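PDB 3UW2: Phosphoglucomutase/phosphomannomutase family protein from Burkholderia thailandensis, which probably interconverts hexose phosphates by intramolecular phosphoryl transfer, as expected of a phosphohexose mutase, and carries a bound metal ion. Local coordinates for residues R58-D63 with M141-A146; D63-A68 with D84-A89. One frame throughout, in Å; residues are numbered along the deposited sequence.

Overall arrangement
Both contacts belong to the alpha/beta/alpha domain I of the mutase and meet at the end of helix 43-59, where D63 is common to them. Contact 1 (58-63 with 141-146) is partly buried and reaches the surface: the loop after that helix meets the hairpin turn following strand 136-143, mainly through polar groups, with one buried leucine. Contact 2 (63-68 with 84-89) is buried and wholly apolar between its segments, packing helix 75-88 onto strand 64-69, which belongs to the same sheet as strand 136-143. Their centres are about 11 Å apart, and a probable hydrogen bond of 2.7 Å from R58 NH1 to A89 O ties them together.

Contact 1: residues R58-D63 with M141-A146; sequences RAQGGD and MVLRGA
With CG anti to its carbonyl carbon (chi1 -60°) and the chain extended beyond it, Q60 carries its amide from the end of helix 43-59 to the hairpin turn after strand 136-143, while R144 bends at chi3 (49°), which brings NH1 to Q60 OE1. The two side chains cross at a slant, and R144 NH1 donates to Q60 OE1 at 3.3 Å. The bond is long but nearly straight at the hydrogen. OE1 lies in the guanidinium plane, at its edge, whereas the amide and guanidinium planes stand 81° apart. Closer to the backbones, R144 CD packs against Q60 CB at 3.7 Å, and Q60 O lies over one face of the guanidinium.

L143 comes from the opposite direction to Q60 and sets its CD2 methyl 3.8 Å from Q60 CD. The same leucine also packs on F53, E56 and V57 of helix 43-59. Q60 NE2 hydrogen-bonds to E56 OE2, one helical turn earlier, which limits rotation of the amide. On the other end of the amide, a water donates to L143 O at 2.9 Å and, weakly, to Q60 OE1.

G61, with positive phi, is the C-prime residue of a Schellman motif that ends the helix, and L143 to A146 form a type I' turn. OE1 thus accepts from both a cationic group and a water, while NE2 faces a carboxylate; the polarity of these neighbours is consistent with the modelled orientation of the amide, and one direct bond and one weak water bridge link helix end to hairpin.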
# COMPACT_ATOMS: atom_id res chain seq x y z
N ARG A 58 -19.15 -1.78 -18.27
CA ARG A 58 -20.33 -2.30 -19.03
C ARG A 58 -19.94 -3.47 -19.92
O ARG A 58 -20.73 -4.34 -20.14
CB ARG A 58 -20.99 -1.24 -19.92
CG ARG A 58 -21.31 0.08 -19.29
CD ARG A 58 -22.79 0.32 -19.13
NE ARG A 58 -23.61 -0.22 -20.24
CZ ARG A 58 -23.96 0.42 -21.36
NH1 ARG A 58 -23.63 1.67 -21.63
NH2 ARG A 58 -24.73 -0.22 -22.22
N ALA A 59 -18.73 -3.50 -20.44
CA ALA A 59 -18.34 -4.60 -21.35
C ALA A 59 -18.19 -5.90 -20.53
O ALA A 59 -18.27 -6.98 -21.08
CB ALA A 59 -17.03 -4.26 -22.05
N GLN A 60 -17.96 -5.77 -19.21
CA GLN A 60 -17.97 -6.93 -18.32
C GLN A 60 -19.32 -7.10 -17.62
O GLN A 60 -19.46 -7.92 -16.74
CB GLN A 60 -16.81 -6.89 -17.35
CG GLN A 60 -15.45 -6.90 -18.03
CD GLN A 60 -14.31 -6.89 -17.01
OE1 GLN A 60 -14.50 -7.32 -15.87
NE2 GLN A 60 -13.14 -6.42 -17.41
N GLY A 61 -20.32 -6.38 -18.08
CA GLY A 61 -21.66 -6.61 -17.62
C GLY A 61 -21.98 -5.93 -16.29
O GLY A 61 -23.03 -6.20 -15.68
N GLY A 62 -21.08 -5.05 -15.85
CA GLY A 62 -21.34 -4.27 -14.60
C GLY A 62 -22.17 -3.02 -14.93
O GLY A 62 -22.23 -2.60 -16.10
N ASP A 63 -22.85 -2.45 -13.93
CA ASP A 63 -23.54 -1.19 -14.17
C ASP A 63 -23.34 -0.07 -13.13
O ASP A 63 -24.11 0.89 -13.15
CB ASP A 63 -25.04 -1.42 -14.36
CG ASP A 63 -25.71 -1.96 -13.10
OD1 ASP A 63 -25.00 -2.25 -12.09
OD2 ASP A 63 -26.95 -2.09 -13.15
N MET A 141 -7.88 2.09 -9.06
CA MET A 141 -9.05 1.53 -9.73
C MET A 141 -9.30 0.06 -9.39
O MET A 141 -8.39 -0.76 -9.52
CB MET A 141 -8.88 1.66 -11.22
CG MET A 141 -8.93 3.14 -11.68
SD MET A 141 -8.30 3.35 -13.35
CE MET A 141 -6.55 3.00 -13.13
N VAL A 142 -10.51 -0.24 -8.96
CA VAL A 142 -10.88 -1.65 -8.73
C VAL A 142 -12.00 -1.99 -9.68
O VAL A 142 -13.09 -1.41 -9.63
CB VAL A 142 -11.21 -1.93 -7.26
CG1 VAL A 142 -11.76 -3.37 -7.13
CG2 VAL A 142 -9.93 -1.75 -6.41
N LEU A 143 -11.75 -2.98 -10.55
CA LEU A 143 -12.78 -3.34 -11.56
C LEU A 143 -13.34 -4.76 -11.26
O LEU A 143 -12.64 -5.75 -11.38
CB LEU A 143 -12.22 -3.23 -12.97
CG LEU A 143 -13.03 -4.00 -14.07
CD1 LEU A 143 -14.41 -3.39 -14.29
CD2 LEU A 143 -12.26 -4.20 -15.38
N ARG A 144 -14.58 -4.82 -10.80
CA ARG A 144 -15.21 -6.10 -10.39
C ARG A 144 -14.31 -6.89 -9.39
O ARG A 144 -14.13 -8.10 -9.52
CB ARG A 144 -15.70 -6.99 -11.60
CG ARG A 144 -16.69 -6.20 -12.50
CD ARG A 144 -17.29 -6.98 -13.68
NE ARG A 144 -17.79 -8.25 -13.21
CZ ARG A 144 -17.28 -9.46 -13.50
NH1 ARG A 144 -16.27 -9.62 -14.35
NH2 ARG A 144 -17.78 -10.48 -12.87
N GLY A 145 -13.84 -6.22 -8.33
CA GLY A 145 -13.04 -6.87 -7.31
C GLY A 145 -11.57 -6.96 -7.62
O GLY A 145 -10.80 -7.31 -6.72
N ALA A 146 -11.17 -6.71 -8.87
CA ALA A 146 -9.74 -6.82 -9.24
C ALA A 146 -9.03 -5.45 -9.30
O ALA A 146 -9.52 -4.50 -9.95
CB ALA A 146 -9.57 -7.55 -10.57
O HOH W 1 -12.14 -7.65 -13.57

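Contact 2: residues D63-A68 with D84-A89; sequences DAVVVA and DGLRAA. With EDO (1,2-ethanediol), chain D.
L86 of helix 75-88 touches V65 and V67 of strand 64-69; this strand and helix open a beta-alpha-beta unit completed by strand 92-98. Each leucine methyl meets a different valine. CD2 meets V65 CG2 at 3.9 Å, the two side chains crossing at about a right angle. CD1 meets V67 CG1 at 3.6 Å, and there the side chains slide past each other in opposite directions. V67 CG1 owes its place to chi1 of -60°, which turns it anti to the carbonyl carbon.

V65 and V67 both point their CB toward the helix, whereas those of A64 and V66 point away from it, as expected for a strand with layers on both faces. All three touching residues are buried. Around them F53 of helix 43-59 packs on both V65 and L86, and V79 and L82 of helix 75-88 lie against V67, so a shared apolar layer forms where two helices cover one face of the sheet. The backbones stay well separated, with V65 CA and L86 CA 7.9 Å apart.

Polar groups of the helix are directed elsewhere. D84 OD2 forms a salt bridge with R47, and R87 NE bonds to G170 O. A molecule of 1,2-ethanediol, probably from the crystallisation liquor, lies by the same helix and also bonds to G80 O. Its O1 donates to D84 OD1 at 3.0 Å and accepts, at the edge of the guanidinium and in its plane, from R87 NH1 at 2.7 Å.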
# COMPACT_ATOMS: atom_id res chain seq x y z
N ASP A 63 -22.85 -2.45 -13.93
CA ASP A 63 -23.54 -1.19 -14.17
C ASP A 63 -23.34 -0.07 -13.13
O ASP A 63 -24.11 0.89 -13.15
CB ASP A 63 -25.04 -1.42 -14.36
CG ASP A 63 -25.71 -1.96 -13.10
OD1 ASP A 63 -25.00 -2.25 -12.09
OD2 ASP A 63 -26.95 -2.09 -13.15
N ALA A 64 -22.34 -0.19 -12.25
CA ALA A 64 -22.18 0.77 -11.18
C ALA A 64 -20.73 0.83 -10.72
O ALA A 64 -20.03 -0.15 -10.78
CB ALA A 64 -23.09 0.47 -10.00
N VAL A 65 -20.32 2.00 -10.22
CA VAL A 65 -18.99 2.21 -9.73
C VAL A 65 -19.08 3.15 -8.52
O VAL A 65 -19.76 4.21 -8.58
CB VAL A 65 -18.09 2.89 -10.80
CG1 VAL A 65 -16.72 3.17 -10.18
CG2 VAL A 65 -17.86 1.94 -11.99
N VAL A 66 -18.39 2.79 -7.44
CA VAL A 66 -18.21 3.68 -6.31
C VAL A 66 -17.08 4.67 -6.63
O VAL A 66 -16.02 4.26 -7.18
CB VAL A 66 -17.73 2.83 -5.09
CG1 VAL A 66 -17.28 3.69 -3.90
CG2 VAL A 66 -18.85 1.94 -4.63
N VAL A 67 -17.24 5.95 -6.27
CA VAL A 67 -16.10 6.88 -6.40
C VAL A 67 -15.79 7.54 -5.04
O VAL A 67 -16.65 7.63 -4.22
CB VAL A 67 -16.31 8.01 -7.45
CG1 VAL A 67 -16.53 7.41 -8.83
CG2 VAL A 67 -17.47 8.91 -7.05
N ALA A 68 -14.53 7.92 -4.80
CA ALA A 68 -14.13 8.52 -3.55
C ALA A 68 -12.92 9.40 -3.87
O ALA A 68 -12.33 9.28 -4.97
CB ALA A 68 -13.75 7.41 -2.52
N ASP A 84 -19.05 12.34 -13.97
CA ASP A 84 -19.72 12.73 -15.24
C ASP A 84 -19.39 11.71 -16.37
O ASP A 84 -20.26 11.33 -17.14
CB ASP A 84 -19.33 14.13 -15.72
CG ASP A 84 -19.80 15.25 -14.78
OD1 ASP A 84 -20.80 15.14 -14.03
OD2 ASP A 84 -19.14 16.28 -14.81
N GLY A 85 -18.12 11.32 -16.45
CA GLY A 85 -17.60 10.42 -17.50
C GLY A 85 -18.15 9.01 -17.34
O GLY A 85 -18.52 8.34 -18.36
N LEU A 86 -18.27 8.56 -16.08
CA LEU A 86 -18.76 7.22 -15.80
C LEU A 86 -20.22 7.20 -16.21
O LEU A 86 -20.73 6.21 -16.82
CB LEU A 86 -18.66 6.91 -14.31
CG LEU A 86 -17.25 6.53 -13.83
CD1 LEU A 86 -17.13 6.82 -12.30
CD2 LEU A 86 -16.93 5.07 -14.20
N ARG A 87 -20.93 8.24 -15.76
CA ARG A 87 -22.40 8.30 -16.08
C ARG A 87 -22.70 8.40 -17.62
O ARG A 87 -23.69 7.81 -18.10
CB ARG A 87 -23.05 9.45 -15.33
CG ARG A 87 -22.92 9.33 -13.79
CD ARG A 87 -23.36 10.65 -13.12
NE ARG A 87 -24.81 10.95 -13.36
CZ ARG A 87 -25.38 12.13 -13.11
NH1 ARG A 87 -24.67 13.16 -12.55
NH2 ARG A 87 -26.71 12.26 -13.31
N ALA A 88 -21.89 9.18 -18.36
CA ALA A 88 -21.93 9.27 -19.86
C ALA A 88 -21.70 7.91 -20.54
O ALA A 88 -22.16 7.72 -21.65
CB ALA A 88 -20.88 10.29 -20.39
N ALA A 89 -20.92 7.01 -19.91
CA ALA A 89 -20.81 5.58 -20.35
C ALA A 89 -22.01 4.71 -19.98
O ALA A 89 -22.06 3.54 -20.39
CB ALA A 89 -19.54 4.91 -19.74
C1 EDO D . -22.28 14.38 -10.66
O1 EDO D . -22.09 13.51 -11.84
C2 EDO D . -20.98 14.54 -9.82
O2 EDO D . -20.18 15.49 -10.57